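Local coordinates for protein alanine dehydrogenase (Archaeoglobus fulgidus, PDB 1OMO) that catalyses the reversible NAD+-dependent oxidative deamination of L-alanine to pyruvate and ammonium, working as a homodimer, at residues His57-Ala62 with Asp297-Lys302; Leu191-Pro196 with Thr211-Ile216; Glu229-Ala234 with Ile285-Ser290. One frame throughout, in Å; residues are numbered along the deposited sequence.

From the N terminus, the chain builds most of the mixed sheet of the dimer-forming domain, and His57-Ala62 is a hairpin turn within it. The chain then runs through the Rossmann domain, where contact 2 closes a short loop between strands 190-193 and 212-215. Contact 3 follows in series, packing the end of helix 228-232 and the residues after it against strand 285-289. Helix 294-311 then returns to the hairpin, so contact 1 closes a long loop in which both other contacts are nested. Contacts 2 and 3 touch, since strands 212-215 and 285-289 are neighbours in one parallel sheet, and both reach NAD. Contact 1 lies apart, its centre about 27 Å from that of contact 2.

Contact 1. Residues His57-Ala62 with Asp297-Lys302; sequences HLMGYA and DVAVAK
Met59 and Ala299 bring their CA atoms to 6.8 Å where a type I' turn, Leu58 to Tyr61, meets the side of helix 294-311. The turn links strands 50-58 and 61-69 into a beta hairpin. Lys302 has CG anti to the backbone N (chi1 150°) and an extended chain that crosses the Tyr61 side chain at about a right angle. CB of Lys302 sits over one face of the Tyr61 ring, 4.3 Å from the centroid in a CH-pi contact, while Lys302 CD comes to 3.4 Å from Tyr61 CE1. NZ donates to Met59 O over 3.1 Å, in the carbonyl plane at a C=O...N angle of 152°. On the Ala299 side of the turn, Met59 SD presses on Ala299 CB at 3.4 Å. The Leu58 and Val298 side chains slide past each other in opposite directions, Leu58 CD2 3.9 Å from Val298 CG1. An alanine in place of Lys302 would probably leave Met59 O without its ammonium partner and Tyr61 CD1 and CE1 without the CG and CD methylenes, though CB would remain over the ring. Glu306, which Tyr61 OH bonds, is also a long, weak ion partner of Lys302 NZ. The helix is thus fastened to the hairpin by one hydrogen bond from a charged ammonium to a carbonyl, beside an apolar seam, while Asp297 salt-bridges Lys65, the inferred proton donor/acceptor, and NAD-binding Arg108.

Contact 2. Residues Leu191-Pro196 with Thr211-Ile216; sequences LVTTTP and THINAI. With NAD (nicotinamide-adenine-dinucleotide), chain D.
The His212 ring has Asn214 OD1 at its edge, in the ring plane, and both residues are tied across the contact to Leu191, whose N donates to His212 O and whose O accepts from Asn214 N. NE2 of His212 donates to Asn214 OD1 over 2.7 Å, arriving from above the amide plane. This is the Rossmann fold, with parallel strands 191-193 and 212-215 at 16° and the coenzyme over their C-terminal ends. Thr193 N to Asn214 O and Ile216 N to Thr193 O complete the four backbone bonds. Leu191, Thr193, Ile213 and Ala215 share one face of the sheet. Thr193 OG1 stands between its backbone N and carbonyl carbon (chi1 67°), 3.4 Å from Ala215 CA, which leaves CG2 turned to Ile213 CG2 at 4.2 Å. Val192 and Asn214 share the other face, where Asn214 ND2 bonds to Gly113 O of helix 102-120. Glu225, a ligand of the sodium ion, accepts a bond from Thr195 N and a weak one involving Thr193 OG1. Thr195 and Pro196 lie on one side of the NAD adenine, Thr195 CG2 3.5 Å from N3A and Pro196 CD near the rim, 3.7 Å from C8A. Thr194 OG1 is buried with no polar partner in the model, 4.2 Å from Ile216 CB.

Contact 3. Residues Glu229-Ala234 with Ile285-Ser290; sequences EILKKA and ITIFDS. With NAD (nicotinamide-adenine-dinucleotide), chain D.
Ile287 has CG1 anti to its carbonyl carbon (chi1 -69°), and a trans chi2 of 173° carries CD1 out to Leu231 CD2 at 3.5 Å. The two side chains cross at about a right angle, as do those of Ile287 and Ile230, whose CG2 is 4.1 Å from the same CD1. Ala234 CB completes this grip at 3.9 Å from Ile287 CD1, and also packs on Ile285 CG2 at 3.7 Å. A bend at chi3 of Lys233 (73°) places its CE 3.4 Å from Ile285 CD1, so that the methylenes of an exposed lysine shield the isoleucine. In the Rossmann domain helix 228-232 leads straight into strand 234-238, the parallel neighbour of strand 285-289; Ile213 of strand 212-215 packs on Ile230 and Ile287 as well. A water accepts from Ile285 N at 2.8 Å; its link to Lys233 O is too short to trust. At the far end of the strand, Asp289 takes the backbone N-H groups of Glu249 and Ile250 on its two carboxylate oxygens, and Glu249 is a sodium ligand. Ser290 then reaches the coenzyme, its carbonyl O lying 3.2 Å from N7N of the NAD carboxamide.

Contact 1. Residues His57-Ala62 with Asp297-Lys302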
loop_
_atom_site.group_PDB
_atom_site.type_symbol
_atom_site.label_atom_id
_atom_site.label_comp_id
_atom_site.label_asym_id
_atom_site.label_seq_id
_atom_site.Cartn_x
_atom_site.Cartn_y
_atom_site.Cartn_z
ATOM N N HIS A 57 2.339 3.641 11.007
ATOM C CA HIS A 57 3.530 4.107 11.674
ATOM C C HIS A 57 3.244 4.321 13.166
ATOM O O HIS A 57 2.279 5.043 13.524
ATOM C CB HIS A 57 3.955 5.434 11.046
ATOM C CG HIS A 57 5.086 6.115 11.753
ATOM N ND1 HIS A 57 5.251 7.483 11.736
ATOM C CD2 HIS A 57 6.115 5.625 12.482
ATOM C CE1 HIS A 57 6.328 7.805 12.429
ATOM N NE2 HIS A 57 6.870 6.696 12.894
ATOM N N LEU A 58 4.060 3.685 14.020
ATOM C CA LEU A 58 3.969 3.846 15.486
ATOM C C LEU A 58 5.046 3.016 16.175
ATOM O O LEU A 58 5.713 2.184 15.543
ATOM C CB LEU A 58 2.605 3.419 16.037
ATOM C CG LEU A 58 2.467 1.907 16.238
ATOM C CD1 LEU A 58 1.192 1.565 17.055
ATOM C CD2 LEU A 58 2.436 1.255 14.864
ATOM N N MET A 59 5.215 3.246 17.472
ATOM C CA MET A 59 6.190 2.506 18.248
ATOM C C MET A 59 7.572 2.527 17.630
ATOM O O MET A 59 8.370 1.635 17.874
ATOM C CB MET A 59 5.732 1.055 18.412
ATOM C CG MET A 59 4.316 0.941 18.926
ATOM S SD MET A 59 3.793 -0.748 18.984
ATOM C CE MET A 59 2.659 -0.700 20.343
ATOM N N GLY A 60 7.844 3.527 16.812
ATOM C CA GLY A 60 9.152 3.641 16.221
ATOM C C GLY A 60 9.403 2.946 14.905
ATOM O O GLY A 60 10.529 2.976 14.400
ATOM N N TYR A 61 8.382 2.306 14.349
ATOM C CA TYR A 61 8.534 1.638 13.063
ATOM C C TYR A 61 7.476 2.051 12.072
ATOM O O TYR A 61 6.484 2.692 12.414
ATOM C CB TYR A 61 8.451 0.125 13.199
ATOM C CG TYR A 61 9.608 -0.486 13.908
ATOM C CD1 TYR A 61 9.737 -0.369 15.284
ATOM C CD2 TYR A 61 10.564 -1.214 13.208
ATOM C CE1 TYR A 61 10.793 -0.974 15.951
ATOM C CE2 TYR A 61 11.631 -1.830 13.865
ATOM C CZ TYR A 61 11.733 -1.711 15.241
ATOM O OH TYR A 61 12.722 -2.383 15.915
ATOM N N ALA A 62 7.706 1.693 10.827
ATOM C CA ALA A 62 6.728 1.975 9.800
ATOM C C ALA A 62 6.699 0.684 9.017
ATOM O O ALA A 62 7.661 -0.080 9.056
ATOM C CB ALA A 62 7.169 3.140 8.926
ATOM N N ASP A 297 -0.823 -4.712 12.896
ATOM C CA ASP A 297 0.153 -5.493 12.130
ATOM C C ASP A 297 1.577 -4.915 12.323
ATOM O O ASP A 297 2.524 -5.654 12.500
ATOM C CB ASP A 297 -0.247 -5.510 10.647
ATOM C CG ASP A 297 -1.598 -6.134 10.425
ATOM O OD1 ASP A 297 -1.802 -7.237 10.951
ATOM O OD2 ASP A 297 -2.462 -5.538 9.724
ATOM N N VAL A 298 1.727 -3.592 12.310
ATOM C CA VAL A 298 3.068 -3.024 12.527
ATOM C C VAL A 298 3.576 -3.262 13.962
ATOM O O VAL A 298 4.721 -3.728 14.159
ATOM C CB VAL A 298 3.117 -1.518 12.199
ATOM C CG1 VAL A 298 4.527 -0.972 12.482
ATOM C CG2 VAL A 298 2.778 -1.305 10.713
ATOM N N ALA A 299 2.726 -2.980 14.953
ATOM C CA ALA A 299 3.079 -3.190 16.366
ATOM C C ALA A 299 3.587 -4.616 16.536
ATOM O O ALA A 299 4.682 -4.870 17.048
ATOM C CB ALA A 299 1.855 -2.971 17.264
ATOM N N VAL A 300 2.787 -5.554 16.075
ATOM C CA VAL A 300 3.161 -6.929 16.185
ATOM C C VAL A 300 4.395 -7.291 15.345
ATOM O O VAL A 300 5.188 -8.125 15.757
ATOM C CB VAL A 300 1.967 -7.821 15.821
ATOM C CG1 VAL A 300 2.451 -9.045 15.102
ATOM C CG2 VAL A 300 1.211 -8.223 17.097
ATOM N N ALA A 301 4.558 -6.696 14.172
ATOM C CA ALA A 301 5.733 -7.014 13.371
ATOM C C ALA A 301 7.013 -6.498 14.068
ATOM O O ALA A 301 8.098 -7.102 13.953
ATOM C CB ALA A 301 5.595 -6.419 11.967
ATOM N N LYS A 302 6.884 -5.390 14.796
ATOM C CA LYS A 302 8.020 -4.840 15.531
ATOM C C LYS A 302 8.539 -5.863 16.552
ATOM O O LYS A 302 9.752 -6.008 16.756
ATOM C CB LYS A 302 7.638 -3.559 16.271
ATOM C CG LYS A 302 8.496 -3.397 17.549
ATOM C CD LYS A 302 8.408 -2.029 18.184
ATOM C CE LYS A 302 9.432 -1.888 19.325
ATOM N NZ LYS A 302 9.568 -0.471 19.731
#

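Contact 2. Residues Leu191-Pro196 with Thr211-Ile216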
loop_
_atom_site.group_PDB
_atom_site.type_symbol
_atom_site.label_atom_id
_atom_site.label_comp_id
_atom_site.label_asym_id
_atom_site.label_seq_id
_atom_site.Cartn_x
_atom_site.Cartn_y
_atom_site.Cartn_z
ATOM N N LEU A 191 -19.709 -13.711 23.939
ATOM C CA LEU A 191 -20.046 -14.406 22.699
ATOM C C LEU A 191 -19.088 -13.943 21.582
ATOM O O LEU A 191 -19.018 -12.756 21.278
ATOM C CB LEU A 191 -21.514 -14.097 22.329
ATOM C CG LEU A 191 -22.091 -14.604 20.989
ATOM C CD1 LEU A 191 -22.105 -16.140 20.953
ATOM C CD2 LEU A 191 -23.523 -14.059 20.795
ATOM N N VAL A 192 -18.357 -14.889 21.003
ATOM C CA VAL A 192 -17.387 -14.640 19.939
ATOM C C VAL A 192 -17.941 -15.088 18.567
ATOM O O VAL A 192 -17.978 -16.286 18.305
ATOM C CB VAL A 192 -16.108 -15.470 20.186
ATOM C CG1 VAL A 192 -15.071 -15.157 19.131
ATOM C CG2 VAL A 192 -15.587 -15.233 21.592
ATOM N N THR A 193 -18.367 -14.169 17.698
ATOM C CA THR A 193 -18.874 -14.577 16.381
ATOM C C THR A 193 -17.719 -14.495 15.388
ATOM O O THR A 193 -17.106 -13.473 15.214
ATOM C CB THR A 193 -20.055 -13.722 15.930
ATOM O OG1 THR A 193 -19.607 -12.401 15.682
ATOM C CG2 THR A 193 -21.166 -13.707 17.029
ATOM N N THR A 194 -17.446 -15.587 14.701
ATOM C CA THR A 194 -16.285 -15.645 13.850
ATOM C C THR A 194 -16.563 -16.171 12.430
ATOM O O THR A 194 -15.666 -16.675 11.740
ATOM C CB THR A 194 -15.275 -16.512 14.643
ATOM O OG1 THR A 194 -13.976 -15.928 14.609
ATOM C CG2 THR A 194 -15.248 -17.867 14.176
ATOM N N THR A 195 -17.810 -16.027 11.980
ATOM C CA THR A 195 -18.193 -16.535 10.667
ATOM C C THR A 195 -18.091 -15.500 9.557
ATOM O O THR A 195 -18.030 -14.308 9.817
ATOM C CB THR A 195 -19.653 -17.064 10.667
ATOM O OG1 THR A 195 -20.561 -15.962 10.575
ATOM C CG2 THR A 195 -19.961 -17.827 11.961
ATOM N N PRO A 196 -18.033 -15.961 8.303
ATOM C CA PRO A 196 -17.953 -15.039 7.165
ATOM C C PRO A 196 -19.352 -14.881 6.579
ATOM O O PRO A 196 -19.513 -14.506 5.439
ATOM C CB PRO A 196 -17.028 -15.758 6.190
ATOM C CG PRO A 196 -17.411 -17.225 6.421
ATOM C CD PRO A 196 -17.538 -17.304 7.941
ATOM N N THR A 211 -24.303 -9.561 28.161
ATOM C CA THR A 211 -23.411 -10.255 27.247
ATOM C C THR A 211 -22.445 -9.304 26.540
ATOM O O THR A 211 -22.813 -8.192 26.141
ATOM C CB THR A 211 -24.192 -10.997 26.141
ATOM O OG1 THR A 211 -25.191 -11.839 26.732
ATOM C CG2 THR A 211 -23.225 -11.846 25.294
ATOM N N HIS A 212 -21.196 -9.746 26.418
ATOM C CA HIS A 212 -20.234 -8.983 25.657
ATOM C C HIS A 212 -19.988 -9.776 24.379
ATOM O O HIS A 212 -19.617 -10.933 24.443
ATOM C CB HIS A 212 -18.895 -8.831 26.342
ATOM C CG HIS A 212 -17.860 -8.346 25.404
ATOM N ND1 HIS A 212 -17.941 -7.107 24.801
ATOM C CD2 HIS A 212 -16.851 -9.001 24.783
ATOM C CE1 HIS A 212 -17.035 -7.023 23.848
ATOM N NE2 HIS A 212 -16.361 -8.164 23.815
ATOM N N ILE A 213 -20.166 -9.149 23.223
ATOM C CA ILE A 213 -19.970 -9.843 21.965
ATOM C C ILE A 213 -18.722 -9.382 21.209
ATOM O O ILE A 213 -18.545 -8.190 20.918
ATOM C CB ILE A 213 -21.173 -9.642 21.019
ATOM C CG1 ILE A 213 -22.469 -10.019 21.713
ATOM C CG2 ILE A 213 -21.017 -10.520 19.753
ATOM C CD1 ILE A 213 -23.691 -9.688 20.868
ATOM N N ASN A 214 -17.837 -10.321 20.927
ATOM C CA ASN A 214 -16.690 -9.975 20.124
ATOM C C ASN A 214 -17.201 -10.313 18.725
ATOM O O ASN A 214 -17.344 -11.496 18.395
ATOM C CB ASN A 214 -15.488 -10.847 20.475
ATOM C CG ASN A 214 -14.544 -10.181 21.452
ATOM O OD1 ASN A 214 -14.726 -9.028 21.838
ATOM N ND2 ASN A 214 -13.534 -10.909 21.857
ATOM N N ALA A 215 -17.559 -9.295 17.939
ATOM C CA ALA A 215 -18.059 -9.531 16.572
ATOM C C ALA A 215 -16.845 -9.434 15.647
ATOM O O ALA A 215 -16.434 -8.324 15.275
ATOM C CB ALA A 215 -19.101 -8.483 16.216
ATOM N N ILE A 216 -16.278 -10.595 15.289
ATOM C CA ILE A 216 -15.046 -10.674 14.483
ATOM C C ILE A 216 -15.161 -11.017 12.988
ATOM O O ILE A 216 -14.359 -10.549 12.174
ATOM C CB ILE A 216 -14.020 -11.760 15.075
ATOM C CG1 ILE A 216 -13.895 -11.666 16.603
ATOM C CG2 ILE A 216 -12.585 -11.510 14.515
ATOM C CD1 ILE A 216 -13.280 -10.353 17.072
HETATM P PA NAD D . -12.414 -20.256 8.551
HETATM O O1A NAD D . -13.033 -20.536 7.231
HETATM O O2A NAD D . -11.303 -21.184 9.061
HETATM O O5B NAD D . -13.415 -20.055 9.849
HETATM C C5B NAD D . -14.860 -19.728 9.694
HETATM C C4B NAD D . -15.652 -20.894 10.342
HETATM O O4B NAD D . -17.073 -20.452 10.187
HETATM C C3B NAD D . -15.639 -22.306 9.586
HETATM O O3B NAD D . -15.220 -23.393 10.503
HETATM C C2B NAD D . -17.071 -22.498 9.029
HETATM O O2B NAD D . -17.557 -23.775 8.824
HETATM C C1B NAD D . -17.875 -21.598 10.017
HETATM N N9A NAD D . -19.080 -21.058 9.459
HETATM C C8A NAD D . -19.378 -20.557 8.208
HETATM N N7A NAD D . -20.618 -20.131 8.096
HETATM C C5A NAD D . -21.219 -20.325 9.262
HETATM C C6A NAD D . -22.576 -20.036 9.728
HETATM N N6A NAD D . -23.481 -19.512 8.941
HETATM N N1A NAD D . -22.821 -20.378 11.046
HETATM C C2A NAD D . -21.903 -20.934 11.873
HETATM N N3A NAD D . -20.584 -21.235 11.465
HETATM C C4A NAD D . -20.286 -20.895 10.155
HETATM O O3 NAD D . -11.842 -18.715 8.817
HETATM P PN NAD D . -11.023 -17.930 10.082
HETATM O O1N NAD D . -11.027 -18.858 11.268
HETATM O O2N NAD D . -9.749 -17.321 9.532
HETATM O O5D NAD D . -12.168 -16.721 10.348
HETATM C C5D NAD D . -12.648 -16.161 8.959
HETATM C C4D NAD D . -13.510 -14.950 9.102
HETATM O O4D NAD D . -12.719 -13.924 9.925
HETATM C C3D NAD D . -13.841 -14.202 7.772
HETATM O O3D NAD D . -15.056 -13.435 7.866
HETATM C C2D NAD D . -12.586 -13.336 7.627
HETATM O O2D NAD D . -12.610 -12.454 6.553
HETATM C C1D NAD D . -12.493 -12.712 9.099
HETATM N N1N NAD D . -11.176 -12.232 9.644
HETATM C C2N NAD D . -11.270 -10.888 10.213
HETATM C C3N NAD D . -10.085 -10.472 10.921
HETATM C C7N NAD D . -10.196 -8.954 11.544
HETATM O O7N NAD D . -9.124 -8.319 11.759
HETATM N N7N NAD D . -11.446 -8.459 11.818
HETATM C C4N NAD D . -8.904 -11.228 11.115
HETATM C C5N NAD D . -8.956 -12.545 10.500
HETATM C C6N NAD D . -10.065 -13.031 9.790
#

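Contact 3. Residues Glu229-Ala234 with Ile285-Ser290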
loop_
_atom_site.group_PDB
_atom_site.type_symbol
_atom_site.label_atom_id
_atom_site.label_comp_id
_atom_site.label_asym_id
_atom_site.label_seq_id
_atom_site.Cartn_x
_atom_site.Cartn_y
_atom_site.Cartn_z
ATOM N N GLU A 229 -31.258 -6.021 15.392
ATOM C CA GLU A 229 -31.910 -5.606 16.643
ATOM C C GLU A 229 -30.941 -5.681 17.832
ATOM O O GLU A 229 -31.175 -5.051 18.863
ATOM C CB GLU A 229 -33.146 -6.477 16.944
ATOM C CG GLU A 229 -34.372 -6.250 16.024
ATOM C CD GLU A 229 -35.021 -4.866 16.187
ATOM O OE1 GLU A 229 -35.123 -4.387 17.330
ATOM O OE2 GLU A 229 -35.457 -4.266 15.177
ATOM N N ILE A 230 -29.882 -6.479 17.708
ATOM C CA ILE A 230 -28.888 -6.580 18.776
ATOM C C ILE A 230 -28.118 -5.263 18.773
ATOM O O ILE A 230 -27.831 -4.711 19.823
ATOM C CB ILE A 230 -27.865 -7.739 18.521
ATOM C CG1 ILE A 230 -28.592 -9.078 18.469
ATOM C CG2 ILE A 230 -26.807 -7.779 19.598
ATOM C CD1 ILE A 230 -27.697 -10.262 18.039
ATOM N N LEU A 231 -27.802 -4.754 17.584
ATOM C CA LEU A 231 -27.053 -3.506 17.454
ATOM C C LEU A 231 -27.779 -2.334 18.097
ATOM O O LEU A 231 -27.173 -1.545 18.837
ATOM C CB LEU A 231 -26.752 -3.197 15.973
ATOM C CG LEU A 231 -25.843 -4.174 15.212
ATOM C CD1 LEU A 231 -25.574 -3.650 13.767
ATOM C CD2 LEU A 231 -24.541 -4.343 15.981
ATOM N N LYS A 232 -29.074 -2.226 17.824
ATOM C CA LYS A 232 -29.904 -1.138 18.371
ATOM C C LYS A 232 -29.895 -1.042 19.899
ATOM O O LYS A 232 -29.982 0.033 20.485
ATOM C CB LYS A 232 -31.362 -1.337 17.949
ATOM C CG LYS A 232 -31.609 -1.269 16.482
ATOM C CD LYS A 232 -33.067 -1.512 16.229
ATOM C CE LYS A 232 -33.380 -1.474 14.763
ATOM N NZ LYS A 232 -34.839 -1.650 14.523
ATOM N N LYS A 233 -29.797 -2.206 20.517
ATOM C CA LYS A 233 -29.863 -2.385 21.965
ATOM C C LYS A 233 -28.510 -2.463 22.673
ATOM O O LYS A 233 -28.459 -2.729 23.880
ATOM C CB LYS A 233 -30.691 -3.674 22.201
ATOM C CG LYS A 233 -30.388 -4.521 23.426
ATOM C CD LYS A 233 -31.245 -5.835 23.460
ATOM C CE LYS A 233 -30.788 -6.857 22.427
ATOM N NZ LYS A 233 -31.142 -8.294 22.806
ATOM N N ALA A 234 -27.422 -2.187 21.952
ATOM C CA ALA A 234 -26.108 -2.357 22.563
ATOM C C ALA A 234 -25.174 -1.162 22.524
ATOM O O ALA A 234 -25.370 -0.215 21.763
ATOM C CB ALA A 234 -25.396 -3.590 21.907
ATOM N N ILE A 285 -25.647 -4.697 26.927
ATOM C CA ILE A 285 -25.049 -5.627 25.988
ATOM C C ILE A 285 -23.940 -4.846 25.315
ATOM O O ILE A 285 -24.208 -3.788 24.764
ATOM C CB ILE A 285 -26.043 -6.066 24.890
ATOM C CG1 ILE A 285 -27.136 -6.922 25.538
ATOM C CG2 ILE A 285 -25.253 -6.802 23.750
ATOM C CD1 ILE A 285 -28.238 -7.440 24.581
ATOM N N THR A 286 -22.705 -5.337 25.380
ATOM C CA THR A 286 -21.601 -4.633 24.721
ATOM C C THR A 286 -21.161 -5.380 23.473
ATOM O O THR A 286 -21.299 -6.611 23.385
ATOM C CB THR A 286 -20.362 -4.420 25.680
ATOM O OG1 THR A 286 -20.017 -5.662 26.317
ATOM C CG2 THR A 286 -20.653 -3.343 26.727
ATOM N N ILE A 287 -20.662 -4.616 22.501
ATOM C CA ILE A 287 -20.174 -5.178 21.267
ATOM C C ILE A 287 -18.847 -4.563 20.839
ATOM O O ILE A 287 -18.690 -3.361 20.822
ATOM C CB ILE A 287 -21.145 -4.970 20.058
ATOM C CG1 ILE A 287 -22.426 -5.786 20.198
ATOM C CG2 ILE A 287 -20.424 -5.444 18.765
ATOM C CD1 ILE A 287 -23.475 -5.462 19.102
ATOM N N PHE A 288 -17.889 -5.423 20.507
ATOM C CA PHE A 288 -16.631 -4.966 19.965
ATOM C C PHE A 288 -16.668 -5.388 18.466
ATOM O O PHE A 288 -16.645 -6.571 18.140
ATOM C CB PHE A 288 -15.427 -5.628 20.648
ATOM C CG PHE A 288 -14.117 -5.379 19.924
ATOM C CD1 PHE A 288 -13.310 -6.433 19.518
ATOM C CD2 PHE A 288 -13.690 -4.082 19.666
ATOM C CE1 PHE A 288 -12.092 -6.197 18.867
ATOM C CE2 PHE A 288 -12.485 -3.840 19.026
ATOM C CZ PHE A 288 -11.674 -4.896 18.623
ATOM N N ASP A 289 -16.749 -4.393 17.588
ATOM C CA ASP A 289 -16.761 -4.559 16.141
ATOM C C ASP A 289 -15.305 -4.496 15.640
ATOM O O ASP A 289 -14.717 -3.416 15.515
ATOM C CB ASP A 289 -17.563 -3.433 15.497
ATOM C CG ASP A 289 -18.002 -3.771 14.100
ATOM O OD1 ASP A 289 -18.831 -3.032 13.552
ATOM O OD2 ASP A 289 -17.530 -4.785 13.540
ATOM N N SER A 290 -14.748 -5.662 15.342
ATOM C CA SER A 290 -13.381 -5.765 14.907
ATOM C C SER A 290 -13.207 -5.846 13.386
ATOM O O SER A 290 -13.871 -6.627 12.708
ATOM C CB SER A 290 -12.768 -6.973 15.614
ATOM O OG SER A 290 -11.487 -7.301 15.162
HETATM P PA NAD D . -12.414 -20.256 8.551
HETATM O O1A NAD D . -13.033 -20.536 7.231
HETATM O O2A NAD D . -11.303 -21.184 9.061
HETATM O O5B NAD D . -13.415 -20.055 9.849
HETATM C C5B NAD D . -14.860 -19.728 9.694
HETATM C C4B NAD D . -15.652 -20.894 10.342
HETATM O O4B NAD D . -17.073 -20.452 10.187
HETATM C C3B NAD D . -15.639 -22.306 9.586
HETATM O O3B NAD D . -15.220 -23.393 10.503
HETATM C C2B NAD D . -17.071 -22.498 9.029
HETATM O O2B NAD D . -17.557 -23.775 8.824
HETATM C C1B NAD D . -17.875 -21.598 10.017
HETATM N N9A NAD D . -19.080 -21.058 9.459
HETATM C C8A NAD D . -19.378 -20.557 8.208
HETATM N N7A NAD D . -20.618 -20.131 8.096
HETATM C C5A NAD D . -21.219 -20.325 9.262
HETATM C C6A NAD D . -22.576 -20.036 9.728
HETATM N N6A NAD D . -23.481 -19.512 8.941
HETATM N N1A NAD D . -22.821 -20.378 11.046
HETATM C C2A NAD D . -21.903 -20.934 11.873
HETATM N N3A NAD D . -20.584 -21.235 11.465
HETATM C C4A NAD D . -20.286 -20.895 10.155
HETATM O O3 NAD D . -11.842 -18.715 8.817
HETATM P PN NAD D . -11.023 -17.930 10.082
HETATM O O1N NAD D . -11.027 -18.858 11.268
HETATM O O2N NAD D . -9.749 -17.321 9.532
HETATM O O5D NAD D . -12.168 -16.721 10.348
HETATM C C5D NAD D . -12.648 -16.161 8.959
HETATM C C4D NAD D . -13.510 -14.950 9.102
HETATM O O4D NAD D . -12.719 -13.924 9.925
HETATM C C3D NAD D . -13.841 -14.202 7.772
HETATM O O3D NAD D . -15.056 -13.435 7.866
HETATM C C2D NAD D . -12.586 -13.336 7.627
HETATM O O2D NAD D . -12.610 -12.454 6.553
HETATM C C1D NAD D . -12.493 -12.712 9.099
HETATM N N1N NAD D . -11.176 -12.232 9.644
HETATM C C2N NAD D . -11.270 -10.888 10.213
HETATM C C3N NAD D . -10.085 -10.472 10.921
HETATM C C7N NAD D . -10.196 -8.954 11.544
HETATM O O7N NAD D . -9.124 -8.319 11.759
HETATM N N7N NAD D . -11.446 -8.459 11.818
HETATM C C4N NAD D . -8.904 -11.228 11.115
HETATM C C5N NAD D . -8.956 -12.545 10.500
HETATM C C6N NAD D . -10.065 -13.031 9.790
HETATM O O HOH W 1 -27.455 -2.668 26.087
#